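Local coordinates for phosphate-binding protein (Unidentified prokaryotic organism, PDB 3W9V), which binds inorganic phosphate as a member of the PstS family and associates with human PON1 in a heterooligomer, at residues K53-W57 against K372-Q376; D61-T65 against K82-V86; K99-V105 against G128-G133. The protein carries 1 engineered substitution. All coordinates share one frame; numbering follows the deposited sequence.

Contact 1 (K53-W57 against K372-Q376); sequences KNVHW and KGRPQ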
loop_
_atom_site.group_PDB
_atom_site.type_symbol
_atom_site.label_atom_id
_atom_site.label_comp_id
_atom_site.label_asym_id
_atom_site.label_seq_id
_atom_site.Cartn_x
_atom_site.Cartn_y
_atom_site.Cartn_z
ATOM N N LYS A 53 -13.099 22.726 5.830
ATOM C CA LYS A 53 -13.367 21.651 4.886
ATOM C C LYS A 53 -13.625 20.346 5.614
ATOM O O LYS A 53 -13.013 20.063 6.644
ATOM C CB LYS A 53 -12.196 21.473 3.924
ATOM C CG LYS A 53 -12.000 22.637 2.968
ATOM C CD LYS A 53 -10.823 22.400 2.042
ATOM C CE LYS A 53 -10.603 23.568 1.096
ATOM N NZ LYS A 53 -11.728 23.724 0.140
ATOM N N ASN A 54 -14.540 19.555 5.068
ATOM C CA ASN A 54 -14.797 18.219 5.575
ATOM C C ASN A 54 -14.071 17.163 4.756
ATOM O O ASN A 54 -13.835 17.338 3.561
ATOM C CB ASN A 54 -16.298 17.945 5.620
ATOM C CG ASN A 54 -17.000 18.802 6.647
ATOM O OD1 ASN A 54 -16.654 18.769 7.825
ATOM N ND2 ASN A 54 -17.963 19.603 6.205
ATOM N N VAL A 55 -13.705 16.071 5.414
ATOM C CA VAL A 55 -13.048 14.956 4.747
ATOM C C VAL A 55 -14.093 13.964 4.245
ATOM O O VAL A 55 -15.002 13.589 4.986
ATOM C CB VAL A 55 -12.092 14.229 5.716
ATOM C CG1 VAL A 55 -11.491 12.996 5.059
ATOM C CG2 VAL A 55 -10.996 15.174 6.196
ATOM N N HIS A 56 -13.962 13.538 2.990
ATOM C CA HIS A 56 -14.932 12.620 2.392
ATOM C C HIS A 56 -14.430 11.215 2.140
ATOM O O HIS A 56 -15.230 10.281 2.080
ATOM C CB HIS A 56 -15.485 13.218 1.108
ATOM C CG HIS A 56 -16.134 14.532 1.338
ATOM N ND1 HIS A 56 -15.535 15.724 1.000
ATOM C CD2 HIS A 56 -17.287 14.848 1.972
ATOM C CE1 HIS A 56 -16.322 16.720 1.369
ATOM N NE2 HIS A 56 -17.387 16.216 1.964
ATOM N N TRP A 57 -13.119 11.066 1.982
ATOM C CA TRP A 57 -12.531 9.765 1.706
ATOM C C TRP A 57 -11.046 9.793 2.011
ATOM O O TRP A 57 -10.457 10.873 2.185
ATOM C CB TRP A 57 -12.780 9.336 0.254
ATOM C CG TRP A 57 -11.997 10.086 -0.799
ATOM C CD1 TRP A 57 -12.273 11.328 -1.308
ATOM C CD2 TRP A 57 -10.841 9.612 -1.496
ATOM N NE1 TRP A 57 -11.347 11.656 -2.274
ATOM C CE2 TRP A 57 -10.459 10.619 -2.409
ATOM C CE3 TRP A 57 -10.082 8.436 -1.429
ATOM C CZ2 TRP A 57 -9.354 10.484 -3.252
ATOM C CZ3 TRP A 57 -8.991 8.303 -2.269
ATOM C CH2 TRP A 57 -8.637 9.319 -3.169
ATOM N N LYS A 372 -29.353 10.623 6.403
ATOM C CA LYS A 372 -28.021 10.413 6.963
ATOM C C LYS A 372 -26.917 10.805 5.995
ATOM O O LYS A 372 -27.168 11.101 4.827
ATOM C CB LYS A 372 -27.839 8.947 7.347
ATOM C CG LYS A 372 -28.871 8.439 8.324
ATOM C CD LYS A 372 -28.621 6.993 8.681
ATOM C CE LYS A 372 -29.555 6.558 9.788
ATOM N NZ LYS A 372 -29.310 5.149 10.186
ATOM N N GLY A 373 -25.687 10.801 6.494
ATOM C CA GLY A 373 -24.532 10.956 5.634
ATOM C C GLY A 373 -23.506 11.956 6.117
ATOM O O GLY A 373 -23.811 12.882 6.874
ATOM N N ARG A 374 -22.271 11.768 5.664
ATOM C CA ARG A 374 -21.182 12.675 5.994
ATOM C C ARG A 374 -21.434 14.079 5.463
ATOM O O ARG A 374 -22.044 14.255 4.412
ATOM C CB ARG A 374 -19.856 12.129 5.466
ATOM C CG ARG A 374 -19.384 10.899 6.227
ATOM C CD ARG A 374 -17.971 10.508 5.859
ATOM N NE ARG A 374 -16.954 11.464 6.292
ATOM C CZ ARG A 374 -16.025 11.209 7.207
ATOM N NH1 ARG A 374 -15.994 10.044 7.838
ATOM N NH2 ARG A 374 -15.111 12.126 7.477
ATOM N N PRO A 375 -20.959 15.092 6.203
ATOM C CA PRO A 375 -21.234 16.478 5.816
ATOM C C PRO A 375 -20.513 16.882 4.535
ATOM O O PRO A 375 -19.435 16.368 4.218
ATOM C CB PRO A 375 -20.713 17.282 7.012
ATOM C CG PRO A 375 -19.684 16.408 7.634
ATOM C CD PRO A 375 -20.195 15.009 7.460
ATOM N N GLN A 376 -21.116 17.808 3.796
ATOM C CA GLN A 376 -20.549 18.228 2.525
ATOM C C GLN A 376 -19.305 19.080 2.735
ATOM O O GLN A 376 -18.378 19.040 1.928
ATOM C CB GLN A 376 -21.583 18.962 1.665
ATOM C CG GLN A 376 -21.887 20.386 2.082
ATOM C CD GLN A 376 -22.776 21.092 1.071
ATOM O OE1 GLN A 376 -23.865 20.620 0.751
ATOM N NE2 GLN A 376 -22.303 22.218 0.553
ATOM O OXT GLN A 376 -19.207 19.820 3.718
HETATM O O HOH W 1 -16.142 20.389 2.786
HETATM O O HOH W 2 -17.594 14.533 5.497
#
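In the phosphate-binding fold of the PstS family, the chain ends in a tail, R374 to Q376, that is fastened to N54, V55 and H56 in the loop entering strand 57-60 of the mixed sheet. It illustrates how a terminus without regular structure can be fixed when side chains and waters of a neighbouring loop meet its polar atoms. At the extreme end, N54 ND2 donates to OXT of the Q376 carboxylate at 2.8 Å, nearly straight at 160° and with the acceptor in the amide plane. The N54 amide lies across the P375 ring, its CG 3.7 Å from P375 CG, while OD1 accepts from N42 ND2. With an alanine here, OXT would probably be left without its amide donor and N42 ND2 without this acceptor. The H56 ring presents an edge instead: NE2 divides its N-H between Q376 O and P375 O, two weak bonds of 3.0 Å each, and both oxygens sit near the ring plane. Its other nitrogen, ND1, is bonded to the backbone N of N3, which is consistent with the proton lying on NE2. R374 points at the loop from its beta carbon, and a bend at chi3 (68°) brings NE and NH2 to V55 O. NH2 gives that oxygen a bond of 2.9 Å from above the carbonyl plane, and NE adds a weak one. The same guanidinium is held from outside by F39 O and Y72 OH through NH1, and it makes a cation-pi contact with F39. Two waters complete the seam. One accepts from N54 N and donates to Q376 O at 2.7 Å; the other bridges two carbonyls, donating to V55 O at 2.8 Å and to P375 O at 2.9 Å.

Contact 2 (D61-T65 against K82-V86); sequences DSKLT and KLIQV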
loop_
_atom_site.group_PDB
_atom_site.type_symbol
_atom_site.label_atom_id
_atom_site.label_comp_id
_atom_site.label_asym_id
_atom_site.label_seq_id
_atom_site.Cartn_x
_atom_site.Cartn_y
_atom_site.Cartn_z
ATOM N N ASP A 61 -2.818 2.357 2.696
ATOM C CA ASP A 61 -2.308 0.997 2.578
ATOM C C ASP A 61 -2.063 0.371 3.959
ATOM O O ASP A 61 -1.364 -0.633 4.079
ATOM C CB ASP A 61 -1.076 0.886 1.652
ATOM C CG ASP A 61 -0.534 2.233 1.224
ATOM O OD1 ASP A 61 0.180 2.841 2.050
ATOM O OD2 ASP A 61 -0.812 2.690 0.090
ATOM N N SER A 62 -2.642 0.991 4.988
ATOM C CA SER A 62 -2.758 0.405 6.322
ATOM C C SER A 62 -4.212 0.026 6.573
ATOM O O SER A 62 -5.111 0.858 6.422
ATOM C CB SER A 62 -2.302 1.403 7.389
ATOM O OG SER A 62 -2.662 0.963 8.691
ATOM N N LYS A 63 -4.456 -1.229 6.940
ATOM C CA LYS A 63 -5.818 -1.661 7.215
ATOM C C LYS A 63 -6.403 -0.967 8.436
ATOM O O LYS A 63 -5.700 -0.643 9.399
ATOM C CB LYS A 63 -5.889 -3.172 7.406
ATOM C CG LYS A 63 -5.857 -3.924 6.102
ATOM C CD LYS A 63 -6.179 -5.389 6.278
ATOM C CE LYS A 63 -7.603 -5.615 6.730
ATOM N NZ LYS A 63 -8.026 -7.026 6.501
ATOM N N LEU A 64 -7.708 -0.742 8.402
ATOM C CA LEU A 64 -8.399 -0.252 9.581
ATOM C C LEU A 64 -8.314 -1.297 10.690
ATOM O O LEU A 64 -8.529 -2.487 10.448
ATOM C CB LEU A 64 -9.856 0.056 9.242
ATOM C CG LEU A 64 -10.026 1.306 8.373
ATOM C CD1 LEU A 64 -11.376 1.301 7.675
ATOM C CD2 LEU A 64 -9.869 2.555 9.224
ATOM N N THR A 65 -7.989 -0.856 11.899
ATOM C CA THR A 65 -7.871 -1.765 13.033
ATOM C C THR A 65 -9.229 -2.039 13.662
ATOM O O THR A 65 -10.205 -1.340 13.392
ATOM C CB THR A 65 -6.974 -1.183 14.122
ATOM O OG1 THR A 65 -7.624 -0.049 14.707
ATOM C CG2 THR A 65 -5.622 -0.762 13.547
ATOM N N LYS A 82 -22.488 3.567 7.264
ATOM C CA LYS A 82 -21.352 2.651 7.327
ATOM C C LYS A 82 -20.152 3.159 6.558
ATOM O O LYS A 82 -20.290 3.709 5.466
ATOM C CB LYS A 82 -21.746 1.288 6.753
ATOM C CG LYS A 82 -22.671 0.506 7.660
ATOM C CD LYS A 82 -23.196 -0.774 7.010
ATOM C CE LYS A 82 -22.095 -1.772 6.672
ATOM N NZ LYS A 82 -21.259 -2.162 7.831
ATOM N N LEU A 83 -18.960 2.945 7.095
ATOM C CA LEU A 83 -17.800 3.146 6.252
ATOM C C LEU A 83 -17.604 1.950 5.326
ATOM O O LEU A 83 -18.064 0.829 5.596
ATOM C CB LEU A 83 -16.531 3.503 7.027
ATOM C CG LEU A 83 -15.708 2.464 7.785
ATOM C CD1 LEU A 83 -14.918 1.501 6.887
ATOM C CD2 LEU A 83 -14.749 3.198 8.709
ATOM N N ILE A 84 -16.912 2.236 4.232
ATOM C CA ILE A 84 -16.572 1.287 3.192
ATOM C C ILE A 84 -15.055 1.284 3.075
ATOM O O ILE A 84 -14.438 2.353 2.963
ATOM C CB ILE A 84 -17.193 1.726 1.845
ATOM C CG1 ILE A 84 -18.719 1.631 1.915
ATOM C CG2 ILE A 84 -16.646 0.887 0.702
ATOM C CD1 ILE A 84 -19.441 2.296 0.748
ATOM N N GLN A 85 -14.451 0.099 3.124
ATOM C CA GLN A 85 -13.020 -0.064 2.917
ATOM C C GLN A 85 -12.874 -1.063 1.783
ATOM O O GLN A 85 -13.337 -2.196 1.911
ATOM C CB GLN A 85 -12.349 -0.618 4.182
ATOM C CG GLN A 85 -10.836 -0.780 4.058
ATOM C CD GLN A 85 -10.179 -1.365 5.304
ATOM O OE1 GLN A 85 -9.156 -0.855 5.772
ATOM N NE2 GLN A 85 -10.748 -2.455 5.832
ATOM N N VAL A 86 -12.250 -0.660 0.676
ATOM C CA VAL A 86 -12.082 -1.552 -0.467
ATOM C C VAL A 86 -10.693 -1.417 -1.063
ATOM O O VAL A 86 -10.099 -0.338 -1.030
ATOM C CB VAL A 86 -13.122 -1.269 -1.592
ATOM C CG1 VAL A 86 -14.504 -1.744 -1.186
ATOM C CG2 VAL A 86 -13.132 0.208 -1.988
HETATM O O HOH W 3 -7.074 0.476 4.405
HETATM O O HOH W 4 -9.724 -3.627 8.276
#
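The loop D61-T65 and the strand beginning at L83 run past each other without backbone pairing, their closest alpha carbons, those of L64 and Q85, being 8.1 Å apart. The strand spends its backbone bonds on the neighbouring strand 296-304, where I84 pairs with F303 and V86 with L301. What crosses to the loop is a side chain. Q85 does this with CG anti to its own N (chi1 -178°) and the chain extended beyond it, which carries the amide to the main chain of the loop. There OE1 accepts from L64 N at 3.0 Å, almost straight at 168°, with the N-H in the carbonyl plane and on a lone pair. OE1 also takes a water that donates at 2.8 Å and binds S62 O as well. A second water accepts from Q85 NE2 and donates to L64 O at 2.7 Å, so both ends of the buried amide are satisfied, and its rotation is fixed from both. L64 slides past Q85 in the opposite direction, CG lying 3.5 Å from Q85 OE1, and then meets L83 tip to tip, CD1 to CD1 at 3.6 Å. Both leucines also pack on L40 and L69, from helices 32-41 and 66-75. Beyond them T65 takes the N-cap position of helix 66-75. The whole is a beta-alpha-beta crossover in which helices 66-75 and 77-80 lead from strand 57-60 to strand 83-92, parallel to it with strand 296-304 between, an arrangement at home in the alpha/beta lobes of periplasmic-type binding proteins.

Contact 3 (K99-V105 against G128-G133); sequences KAGANAV and GAGRSG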
loop_
_atom_site.group_PDB
_atom_site.type_symbol
_atom_site.label_atom_id
_atom_site.label_comp_id
_atom_site.label_asym_id
_atom_site.label_seq_id
_atom_site.Cartn_x
_atom_site.Cartn_y
_atom_site.Cartn_z
ATOM N N LYS A 99 24.048 2.297 -4.753
ATOM C CA LYS A 99 25.336 1.625 -4.609
ATOM C C LYS A 99 25.809 1.210 -5.991
ATOM O O LYS A 99 25.203 0.349 -6.630
ATOM C CB LYS A 99 25.219 0.401 -3.692
ATOM C CG LYS A 99 26.554 -0.267 -3.346
ATOM C CD LYS A 99 27.464 0.637 -2.525
ATOM C CE LYS A 99 28.777 -0.069 -2.197
ATOM N NZ LYS A 99 29.732 0.829 -1.489
ATOM N N ALA A 100 26.889 1.834 -6.454
ATOM C CA ALA A 100 27.381 1.602 -7.806
ATOM C C ALA A 100 27.921 0.190 -7.984
ATOM O O ALA A 100 28.435 -0.413 -7.044
ATOM C CB ALA A 100 28.449 2.631 -8.168
ATOM N N GLY A 101 27.789 -0.332 -9.199
ATOM C CA GLY A 101 28.289 -1.653 -9.535
ATOM C C GLY A 101 27.610 -2.196 -10.776
ATOM O O GLY A 101 26.402 -2.033 -10.949
ATOM N N ALA A 102 28.381 -2.841 -11.647
ATOM C CA ALA A 102 27.829 -3.362 -12.890
ATOM C C ALA A 102 26.935 -4.579 -12.660
ATOM O O ALA A 102 26.026 -4.849 -13.443
ATOM C CB ALA A 102 28.947 -3.700 -13.870
ATOM N N ASN A 103 27.196 -5.308 -11.579
ATOM C CA ASN A 103 26.455 -6.527 -11.276
ATOM C C ASN A 103 25.021 -6.257 -10.835
ATOM O O ASN A 103 24.738 -5.259 -10.171
ATOM C CB ASN A 103 27.163 -7.330 -10.179
ATOM C CG ASN A 103 28.446 -7.980 -10.659
ATOM O OD1 ASN A 103 28.974 -7.641 -11.718
ATOM N ND2 ASN A 103 28.955 -8.922 -9.876
ATOM N N ALA A 104 24.125 -7.167 -11.195
ATOM C CA ALA A 104 22.757 -7.115 -10.705
ATOM C C ALA A 104 22.732 -7.386 -9.208
ATOM O O ALA A 104 23.403 -8.298 -8.719
ATOM C CB ALA A 104 21.894 -8.129 -11.437
ATOM N N VAL A 105 21.969 -6.580 -8.479
ATOM C CA VAL A 105 21.699 -6.857 -7.080
ATOM C C VAL A 105 20.420 -7.671 -7.005
ATOM O O VAL A 105 19.348 -7.210 -7.402
ATOM C CB VAL A 105 21.580 -5.570 -6.252
ATOM C CG1 VAL A 105 21.097 -5.881 -4.839
ATOM C CG2 VAL A 105 22.921 -4.854 -6.223
ATOM N N GLY A 128 26.923 -12.237 -5.118
ATOM C CA GLY A 128 26.805 -11.931 -6.531
ATOM C C GLY A 128 26.707 -10.458 -6.891
ATOM O O GLY A 128 26.759 -10.106 -8.067
ATOM N N ALA A 129 26.573 -9.594 -5.890
ATOM C CA ALA A 129 26.316 -8.176 -6.155
ATOM C C ALA A 129 27.568 -7.384 -6.525
ATOM O O ALA A 129 27.468 -6.277 -7.055
ATOM C CB ALA A 129 25.600 -7.528 -4.973
ATOM N N GLY A 130 28.741 -7.942 -6.240
ATOM C CA GLY A 130 29.990 -7.286 -6.584
ATOM C C GLY A 130 30.146 -5.926 -5.932
ATOM O O GLY A 130 30.745 -5.012 -6.504
ATOM N N ARG A 131 29.603 -5.795 -4.727
ATOM C CA ARG A 131 29.633 -4.535 -3.994
ATOM C C ARG A 131 30.170 -4.750 -2.588
ATOM O O ARG A 131 29.965 -5.808 -1.997
ATOM C CB ARG A 131 28.228 -3.928 -3.922
ATOM C CG ARG A 131 27.706 -3.389 -5.250
ATOM C CD ARG A 131 26.180 -3.326 -5.251
ATOM N NE ARG A 131 25.642 -2.474 -6.312
ATOM C CZ ARG A 131 25.489 -2.847 -7.579
ATOM N NH1 ARG A 131 24.977 -1.999 -8.461
ATOM N NH2 ARG A 131 25.851 -4.063 -7.971
ATOM N N SER A 132 30.855 -3.744 -2.058
ATOM C CA SER A 132 31.356 -3.805 -0.689
ATOM C C SER A 132 31.270 -2.433 -0.034
ATOM O O SER A 132 31.265 -1.410 -0.716
ATOM C CB SER A 132 32.794 -4.332 -0.654
ATOM O OG SER A 132 33.674 -3.464 -1.345
ATOM N N GLY A 133 31.200 -2.416 1.293
ATOM C CA GLY A 133 31.055 -1.174 2.027
ATOM C C GLY A 133 29.749 -1.143 2.797
ATOM O O GLY A 133 28.869 -1.976 2.569
HETATM O O HOH W 5 30.898 -1.891 -6.778
HETATM O O HOH W 6 29.064 -4.898 -9.351
HETATM O O HOH W 7 23.919 -10.823 -9.528
#
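The guanidinium of R131 lies sandwiched in the loop K99-V105, with A100 O and the G101 alpha carbon over one face and V105 CG2 3.3 Å above the plane on the other, offset toward the rim. In this periplasmic-binding-protein fold the pair of loops sits far from the centre of the chain, and the loop folds round the arginine's end. Its edges are busy with carbonyls. NE and NH1 grip K99 O side-on, at 2.9 and 3.0 Å, close to the guanidinium plane. NH1 adds a weak bond to G101 O, whereas NH2 reaches N103 O at 2.7 Å and, within its own loop, A129 O in plane. Four backbone oxygens thus fix the flat group's rotation, and G101, which has no side chain, lets the loop close over it. The stem of the arginine is extended from CG to NE and slides along K99 in the opposite direction, with R131 CD 3.6 Å from K99 CG. K99, in turn, bends at chi2 (65°) and sends NZ on to S132 O at 2.8 Å. At the other end of the seam, N103 ND2 donates to G128 O at 3.1 Å, approaching from above the carbonyl plane.

The three contacts show how chemistry follows place. Contact 2 is the buried one, its centre about 12 Å from that of the chain, and mixes leucine packing with a single direct hydrogen bond. Contacts 1 and 3 are only partly buried and lie on opposite sides of that centre, about 51 Å apart between their centres; each relies on an arginine turned to backbone carbonyls, though only contact 1 also engages a terminal carboxylate. Contacts 1 and 2 serve the same sheet: 53-57 leads into strand 57-60, the loop 61-65 follows it, and helix 32-41 meets R374 through F39 and both leucines of contact 2. Contact 3 joins two loops across the chain's centre from these, the first following strand 83-92.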